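Local structure of Cow rumen GH26 endo-mannanase (Metagenome, 6UEH) at residues 49-54 and 128-133; 89-94 and 100-105. The protein hydrolyses internal beta-1,4 linkages of mannans, probably including galactomannan, with a family 26 glycoside hydrolase domain accompanied by a CBM6-type accessory domain. One frame throughout, in Å; residues are numbered along the deposited sequence.

Contact 1 (49-54 and 128-133)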
ATOM      1  N   ILE A  49      23.627   2.303  21.613  1.00 14.51           N
ATOM      2  CA  ILE A  49      23.316   3.086  22.801  1.00 15.81           C
ATOM      3  C   ILE A  49      21.822   2.952  23.047  1.00 15.30           C
ATOM      4  O   ILE A  49      21.046   2.793  22.101  1.00 14.42           O
ATOM      5  CB  ILE A  49      23.710   4.569  22.650  1.00 17.51           C
ATOM      6  CG1 ILE A  49      22.937   5.220  21.502  1.00 18.34           C
ATOM      7  CG2 ILE A  49      25.217   4.701  22.436  1.00 18.30           C
ATOM      8  CD1 ILE A  49      23.211   6.706  21.342  1.00 18.37           C
ATOM      9  N   SER A  50      21.409   3.000  24.310  1.00 15.03           N
ATOM     10  CA  SER A  50      20.010   2.738  24.615  1.00 14.78           C
ATOM     11  C   SER A  50      19.517   3.401  25.895  1.00 14.93           C
ATOM     12  O   SER A  50      20.303   3.848  26.728  1.00 14.52           O
ATOM     13  CB  SER A  50      19.777   1.229  24.706  1.00 14.70           C
ATOM     14  OG  SER A  50      20.549   0.662  25.750  1.00 17.11           O
ATOM     15  N   PHE A  51      18.195   3.454  26.025  1.00 14.66           N
ATOM     16  CA  PHE A  51      17.534   3.933  27.232  1.00 16.24           C
ATOM     17  C   PHE A  51      16.172   3.265  27.345  1.00 16.15           C
ATOM     18  O   PHE A  51      15.673   2.686  26.376  1.00 14.83           O
ATOM     19  CB  PHE A  51      17.391   5.458  27.218  1.00 16.80           C
ATOM     20  CG  PHE A  51      16.498   5.980  26.124  1.00 17.06           C
ATOM     21  CD1 PHE A  51      16.956   6.071  24.818  1.00 16.23           C
ATOM     22  CD2 PHE A  51      15.209   6.406  26.408  1.00 17.99           C
ATOM     23  CE1 PHE A  51      16.141   6.562  23.813  1.00 16.62           C
ATOM     24  CE2 PHE A  51      14.389   6.897  25.406  1.00 17.93           C
ATOM     25  CZ  PHE A  51      14.853   6.973  24.107  1.00 16.35           C
ATOM     26  N   ASN A  52      15.573   3.343  28.526  1.00 18.07           N
ATOM     27  CA  ASN A  52      14.285   2.710  28.762  1.00 17.36           C
ATOM     28  C   ASN A  52      13.121   3.689  28.805  1.00 16.53           C
ATOM     29  O   ASN A  52      13.244   4.805  29.314  1.00 15.52           O
ATOM     30  CB  ASN A  52      14.323   1.914  30.067  1.00 21.12           C
ATOM     31  CG  ASN A  52      12.953   1.418  30.483  1.00 24.64           C
ATOM     32  OD1 ASN A  52      12.437   0.446  29.928  1.00 24.90           O
ATOM     33  ND2 ASN A  52      12.351   2.087  31.462  1.00 25.95           N
ATOM     34  N   VAL A  53      11.992   3.258  28.251  1.00 16.39           N
ATOM     35  CA  VAL A  53      10.723   3.949  28.421  1.00 16.75           C
ATOM     36  C   VAL A  53       9.692   2.951  28.930  1.00 17.40           C
ATOM     37  O   VAL A  53       9.519   1.879  28.350  1.00 18.28           O
ATOM     38  CB  VAL A  53      10.219   4.583  27.110  1.00 16.26           C
ATOM     39  CG1 VAL A  53       8.896   5.297  27.348  1.00 17.38           C
ATOM     40  CG2 VAL A  53      11.250   5.546  26.553  1.00 15.79           C
ATOM     41  N   THR A  54       9.018   3.298  30.021  1.00 18.00           N
ATOM     42  CA  THR A  54       7.998   2.428  30.594  1.00 18.28           C
ATOM     43  C   THR A  54       6.616   3.055  30.444  1.00 19.18           C
ATOM     44  O   THR A  54       6.416   4.219  30.799  1.00 20.87           O
ATOM     45  CB  THR A  54       8.279   2.134  32.080  1.00 18.74           C
ATOM     46  OG1 THR A  54       9.568   1.526  32.209  1.00 19.08           O
ATOM     47  CG2 THR A  54       7.227   1.196  32.653  1.00 20.00           C
ATOM     48  N   ILE A 128      17.842  12.926  22.842  1.00 15.57           N
ATOM     49  CA  ILE A 128      16.793  12.099  22.260  1.00 15.25           C
ATOM     50  C   ILE A 128      15.469  12.450  22.933  1.00 18.22           C
ATOM     51  O   ILE A 128      15.415  12.619  24.151  1.00 17.74           O
ATOM     52  CB  ILE A 128      17.095  10.597  22.427  1.00 18.64           C
ATOM     53  CG1 ILE A 128      18.467  10.262  21.835  1.00 14.74           C
ATOM     54  CG2 ILE A 128      16.001   9.754  21.783  1.00 14.56           C
ATOM     55  CD1 ILE A 128      19.033   8.937  22.309  1.00 19.38           C
ATOM     56  N   THR A 129      14.408  12.572  22.141  1.00 15.39           N
ATOM     57  CA  THR A 129      13.111  12.980  22.669  1.00 17.57           C
ATOM     58  C   THR A 129      12.006  11.999  22.290  1.00 18.37           C
ATOM     59  O   THR A 129      11.868  11.622  21.125  1.00 19.59           O
ATOM     60  CB  THR A 129      12.728  14.393  22.176  1.00 18.02           C
ATOM     61  OG1 THR A 129      13.653  15.349  22.709  1.00 19.46           O
ATOM     62  CG2 THR A 129      11.325  14.765  22.622  1.00 19.47           C
ATOM     63  N   VAL A 130      11.228  11.583  23.286  1.00 17.56           N
ATOM     64  CA  VAL A 130      10.078  10.717  23.059  1.00 15.12           C
ATOM     65  C   VAL A 130       8.793  11.434  23.465  1.00 17.00           C
ATOM     66  O   VAL A 130       8.656  11.890  24.601  1.00 17.32           O
ATOM     67  CB  VAL A 130      10.195   9.395  23.841  1.00 18.69           C
ATOM     68  CG1 VAL A 130       9.024   8.480  23.521  1.00 14.69           C
ATOM     69  CG2 VAL A 130      11.513   8.704  23.525  1.00 17.66           C
ATOM     70  N   GLU A 131       7.856  11.532  22.527  1.00 17.05           N
ATOM     71  CA  GLU A 131       6.574  12.186  22.771  1.00 17.98           C
ATOM     72  C   GLU A 131       5.422  11.256  22.424  1.00 16.91           C
ATOM     73  O   GLU A 131       5.591  10.324  21.640  1.00 15.20           O
ATOM     74  CB  GLU A 131       6.460  13.468  21.948  1.00 20.12           C
ATOM     75  CG  GLU A 131       7.509  14.513  22.266  1.00 24.36           C
ATOM     76  CD  GLU A 131       7.630  15.557  21.178  1.00 27.82           C
ATOM     77  OE1 GLU A 131       7.329  16.739  21.445  1.00 30.05           O
ATOM     78  OE2 GLU A 131       8.032  15.194  20.053  1.00 28.28           O
ATOM     79  N   GLU A 132       4.251  11.510  23.002  1.00 15.88           N
ATOM     80  CA  GLU A 132       3.048  10.817  22.563  1.00 20.76           C
ATOM     81  C   GLU A 132       2.809  11.158  21.095  1.00 19.72           C
ATOM     82  O   GLU A 132       2.938  12.315  20.696  1.00 19.48           O
ATOM     83  CB  GLU A 132       1.846  11.201  23.428  1.00 21.36           C
ATOM     84  CG  GLU A 132       1.955  10.690  24.858  1.00 22.89           C
ATOM     85  CD  GLU A 132       0.829  11.176  25.748  1.00 25.30           C
ATOM     86  OE1 GLU A 132       0.126  12.130  25.356  1.00 26.38           O
ATOM     87  OE2 GLU A 132       0.649  10.605  26.843  1.00 26.13           O
ATOM     88  N   ALA A 133       2.492  10.147  20.294  1.00 18.03           N
ATOM     89  CA  ALA A 133       2.382  10.332  18.852  1.00 19.31           C
ATOM     90  C   ALA A 133       1.231  11.255  18.483  1.00 20.65           C
ATOM     91  O   ALA A 133       0.203  11.286  19.156  1.00 20.95           O
ATOM     92  CB  ALA A 133       2.218   8.989  18.152  1.00 20.13           C
TER
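Strands 49-54 and 128-132 run nearly parallel, at 18° with axes 10.3 Å apart; F51 stands opposite I128 and V53 opposite V130, the latter pair with CA atoms 8.7 Å apart. No hydrogen bond links them, and this spacing is that of facing sheets rather than of neighbours in one sheet. The outer edge of the F51 ring does most of the touching. Its CZ lies 3.8 Å from V130 CG2, a methyl that sits in the ring plane at the edge, while CE1 meets I128 CG2, also at 3.8 Å, from an oblique direction. With chi1 at 65°, F51 holds CG between its own backbone N and carbonyl carbon, and the ring reaches across to both residues. The two strands belong to the opposed antiparallel sheets of the CBM6-like domain, a beta-sandwich, and F51 bridges its interior, where Y10 and I12 of strand 10-13 also touch the ring. With an alanine here, the CG2 methyls of I128 and V130 would probably lose their aromatic partner and a gap would open between the sheets. Beyond the ring, V53 CG2 approaches V130 CG2 more loosely, at 4.4 Å. V130 is backed on its own sheet by Y61 and F63.

Contact 2 (89-94 and 100-105)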
ATOM      1  N   TYR A  89      16.375   4.302   9.015  1.00 20.99           N
ATOM      2  CA  TYR A  89      16.279   5.674   8.522  1.00 21.68           C
ATOM      3  C   TYR A  89      17.604   6.129   7.921  1.00 22.48           C
ATOM      4  O   TYR A  89      18.675   5.812   8.442  1.00 23.18           O
ATOM      5  CB  TYR A  89      15.862   6.627   9.651  1.00 21.58           C
ATOM      6  CG  TYR A  89      14.450   6.406  10.136  1.00 22.11           C
ATOM      7  CD1 TYR A  89      14.171   5.467  11.121  1.00 21.97           C
ATOM      8  CD2 TYR A  89      13.393   7.132   9.604  1.00 23.33           C
ATOM      9  CE1 TYR A  89      12.880   5.255  11.562  1.00 22.05           C
ATOM     10  CE2 TYR A  89      12.097   6.929  10.037  1.00 25.10           C
ATOM     11  CZ  TYR A  89      11.847   5.989  11.017  1.00 23.79           C
ATOM     12  OH  TYR A  89      10.558   5.782  11.450  1.00 24.28           O
ATOM     13  N   THR A  90      17.530   6.875   6.825  1.00 23.33           N
ATOM     14  CA  THR A  90      18.721   7.467   6.232  1.00 22.55           C
ATOM     15  C   THR A  90      18.926   8.887   6.750  1.00 21.72           C
ATOM     16  O   THR A  90      18.129   9.784   6.463  1.00 21.66           O
ATOM     17  CB  THR A  90      18.641   7.502   4.698  1.00 24.53           C
ATOM     18  OG1 THR A  90      18.482   6.170   4.195  1.00 25.45           O
ATOM     19  CG2 THR A  90      19.911   8.114   4.117  1.00 24.41           C
ATOM     20  N   VAL A  91      19.989   9.086   7.521  1.00 19.36           N
ATOM     21  CA  VAL A  91      20.317  10.409   8.040  1.00 18.31           C
ATOM     22  C   VAL A  91      21.283  11.110   7.093  1.00 18.24           C
ATOM     23  O   VAL A  91      22.389  10.622   6.856  1.00 16.54           O
ATOM     24  CB  VAL A  91      20.933  10.336   9.451  1.00 18.08           C
ATOM     25  CG1 VAL A  91      21.398  11.712   9.908  1.00 18.80           C
ATOM     26  CG2 VAL A  91      19.929   9.759  10.434  1.00 17.74           C
ATOM     27  N   PRO A  92      20.856  12.249   6.528  1.00 17.47           N
ATOM     28  CA  PRO A  92      21.701  13.018   5.608  1.00 18.64           C
ATOM     29  C   PRO A  92      22.979  13.522   6.271  1.00 17.78           C
ATOM     30  O   PRO A  92      23.119  13.445   7.492  1.00 17.31           O
ATOM     31  CB  PRO A  92      20.803  14.195   5.204  1.00 20.22           C
ATOM     32  CG  PRO A  92      19.408  13.724   5.467  1.00 19.36           C
ATOM     33  CD  PRO A  92      19.513  12.837   6.670  1.00 16.78           C
ATOM     34  N   TYR A  93      23.906  14.025   5.465  1.00 18.60           N
ATOM     35  CA  TYR A  93      25.089  14.685   5.996  1.00 18.38           C
ATOM     36  C   TYR A  93      24.678  15.924   6.783  1.00 18.54           C
ATOM     37  O   TYR A  93      24.136  16.878   6.219  1.00 19.76           O
ATOM     38  CB  TYR A  93      26.051  15.060   4.867  1.00 20.37           C
ATOM     39  CG  TYR A  93      27.302  15.776   5.327  1.00 22.32           C
ATOM     40  CD1 TYR A  93      28.413  15.064   5.759  1.00 21.81           C
ATOM     41  CD2 TYR A  93      27.378  17.165   5.314  1.00 23.61           C
ATOM     42  CE1 TYR A  93      29.562  15.712   6.172  1.00 22.07           C
ATOM     43  CE2 TYR A  93      28.521  17.821   5.727  1.00 24.16           C
ATOM     44  CZ  TYR A  93      29.609  17.091   6.156  1.00 23.69           C
ATOM     45  OH  TYR A  93      30.749  17.740   6.566  1.00 23.81           O
ATOM     46  N   TYR A  94      24.919  15.890   8.089  1.00 17.38           N
ATOM     47  CA  TYR A  94      24.647  17.026   8.964  1.00 18.16           C
ATOM     48  C   TYR A  94      25.915  17.399   9.718  1.00 16.29           C
ATOM     49  O   TYR A  94      26.357  16.646  10.584  1.00 13.76           O
ATOM     50  CB  TYR A  94      23.535  16.700   9.969  1.00 18.77           C
ATOM     51  CG  TYR A  94      22.148  16.556   9.384  1.00 20.96           C
ATOM     52  CD1 TYR A  94      21.710  17.376   8.352  1.00 21.54           C
ATOM     53  CD2 TYR A  94      21.270  15.599   9.879  1.00 21.21           C
ATOM     54  CE1 TYR A  94      20.436  17.242   7.826  1.00 23.72           C
ATOM     55  CE2 TYR A  94      20.001  15.458   9.363  1.00 22.30           C
ATOM     56  CZ  TYR A  94      19.587  16.278   8.339  1.00 23.53           C
ATOM     57  OH  TYR A  94      18.317  16.131   7.829  1.00 24.40           O
ATOM     58  N   PHE A 100      16.187  15.316  13.860  1.00 19.12           N
ATOM     59  CA  PHE A 100      15.813  14.302  12.885  1.00 18.43           C
ATOM     60  C   PHE A 100      14.615  13.498  13.379  1.00 19.67           C
ATOM     61  O   PHE A 100      14.553  13.116  14.545  1.00 18.82           O
ATOM     62  CB  PHE A 100      16.987  13.366  12.585  1.00 17.26           C
ATOM     63  CG  PHE A 100      16.725  12.422  11.446  1.00 17.74           C
ATOM     64  CD1 PHE A 100      16.956  12.815  10.137  1.00 18.08           C
ATOM     65  CD2 PHE A 100      16.232  11.148  11.680  1.00 17.85           C
ATOM     66  CE1 PHE A 100      16.707  11.957   9.084  1.00 19.29           C
ATOM     67  CE2 PHE A 100      15.978  10.283  10.631  1.00 19.10           C
ATOM     68  CZ  PHE A 100      16.218  10.687   9.332  1.00 19.75           C
ATOM     69  N   ASP A 101      13.672  13.248  12.475  1.00 20.91           N
ATOM     70  CA  ASP A 101      12.453  12.505  12.784  1.00 20.76           C
ATOM     71  C   ASP A 101      12.687  11.008  12.606  1.00 19.40           C
ATOM     72  O   ASP A 101      12.849  10.525  11.485  1.00 20.96           O
ATOM     73  CB  ASP A 101      11.305  12.997  11.890  1.00 23.61           C
ATOM     74  CG  ASP A 101       9.999  12.247  12.117  1.00 26.13           C
ATOM     75  OD1 ASP A 101       9.863  11.526  13.130  1.00 26.80           O
ATOM     76  OD2 ASP A 101       9.089  12.396  11.275  1.00 27.80           O
ATOM     77  N   PHE A 102      12.708  10.279  13.719  1.00 17.28           N
ATOM     78  CA  PHE A 102      12.909   8.836  13.684  1.00 17.42           C
ATOM     79  C   PHE A 102      11.584   8.076  13.740  1.00 17.99           C
ATOM     80  O   PHE A 102      11.552   6.898  14.097  1.00 17.69           O
ATOM     81  CB  PHE A 102      13.821   8.391  14.832  1.00 16.34           C
ATOM     82  CG  PHE A 102      15.285   8.630  14.572  1.00 16.00           C
ATOM     83  CD1 PHE A 102      15.983   7.827  13.682  1.00 17.49           C
ATOM     84  CD2 PHE A 102      15.963   9.649  15.219  1.00 16.50           C
ATOM     85  CE1 PHE A 102      17.328   8.043  13.438  1.00 17.22           C
ATOM     86  CE2 PHE A 102      17.310   9.866  14.981  1.00 17.36           C
ATOM     87  CZ  PHE A 102      17.993   9.062  14.089  1.00 16.94           C
ATOM     88  N   GLY A 103      10.495   8.759  13.395  1.00 18.76           N
ATOM     89  CA  GLY A 103       9.205   8.117  13.196  1.00 18.12           C
ATOM     90  C   GLY A 103       8.355   7.867  14.428  1.00 17.46           C
ATOM     91  O   GLY A 103       8.770   8.127  15.559  1.00 17.13           O
ATOM     92  N   MET A 104       7.145   7.367  14.194  1.00 17.93           N
ATOM     93  CA  MET A 104       6.235   6.990  15.269  1.00 18.07           C
ATOM     94  C   MET A 104       6.197   5.477  15.376  1.00 17.79           C
ATOM     95  O   MET A 104       5.930   4.789  14.392  1.00 19.15           O
ATOM     96  CB  MET A 104       4.827   7.527  15.022  1.00 19.80           C
ATOM     97  CG  MET A 104       4.764   8.822  14.244  1.00 23.25           C
ATOM     98  SD  MET A 104       3.055   9.259  13.865  1.00 35.78           S
ATOM     99  CE  MET A 104       3.307  10.655  12.770  1.00 62.26           C
ATOM    100  N   HIS A 105       6.462   4.955  16.567  1.00 16.59           N
ATOM    101  CA  HIS A 105       6.544   3.513  16.735  1.00 17.69           C
ATOM    102  C   HIS A 105       5.845   3.047  18.004  1.00 17.98           C
ATOM    103  O   HIS A 105       5.642   3.815  18.944  1.00 18.32           O
ATOM    104  CB  HIS A 105       8.006   3.073  16.725  1.00 17.00           C
ATOM    105  CG  HIS A 105       8.767   3.582  15.541  1.00 17.19           C
ATOM    106  ND1 HIS A 105       8.487   3.179  14.253  1.00 18.65           N
ATOM    107  CD2 HIS A 105       9.769   4.485  15.444  1.00 16.66           C
ATOM    108  CE1 HIS A 105       9.297   3.800  13.415  1.00 17.73           C
ATOM    109  NE2 HIS A 105      10.086   4.598  14.112  1.00 15.78           N
TER
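Y89 lays its ring along the backbone of 102-103, with F102 CA over the ring centre, 4.1 Å from the centroid and 11° off the normal, a CH-pi contact. The F102 ring turns an edge toward the same tyrosine in an offset edge-to-face pair, planes at 83°. At the far end, Y89 OH lies 3.0 Å from H105 NE2. A second cluster surrounds F100: V91 CG2 sits over its face, 3.9 Å from the ring centroid, while Y89 CB meets its edge. With CG of F100 anti to the backbone N (chi1 -172°), the ring lies between Y89 and Y94, whose CE2 comes to 4.1 Å from F100 CD1. Further out, H105 NE2 donates to F102 O at 2.7 Å, in the carbonyl plane, which fixes the imidazole beside the tyrosine. D101 OD1 accepts from G103 N at 2.9 Å, an Asx turn, and also bonds Q62. G103 has a positive phi, and a CB there would clash with Y89 OH. Across the CBM6-like beta-sandwich, strand 85-94 of one sheet faces nearly antiparallel strand 97-107 of the other. The phenol oxygen of Y89 also lies 3.0 Å from F102 O, so the polar tip of a largely apolar contact has polar atoms beside it.

How the contacts relate
From the N terminus, the chain first enters contact 1 at strand 49-55, an outermost strand of the four-stranded antiparallel sheet. It passes through strands 59-69 and 76-82 to 89-94, then turns back within a few residues to 100-105, closing the short loop of contact 2. After strand 110-117 it reaches 128-133, which closes the longer loop of contact 1; the short loop is therefore enclosed by the long one, without crossing. Each contact joins the four-stranded sheet to the five-stranded one: contact 1 through strands 49-55 and 123-132, contact 2 through 85-94 and 97-107. Their centres are 15 Å apart, and F116 and F63 touch residues of both contacts.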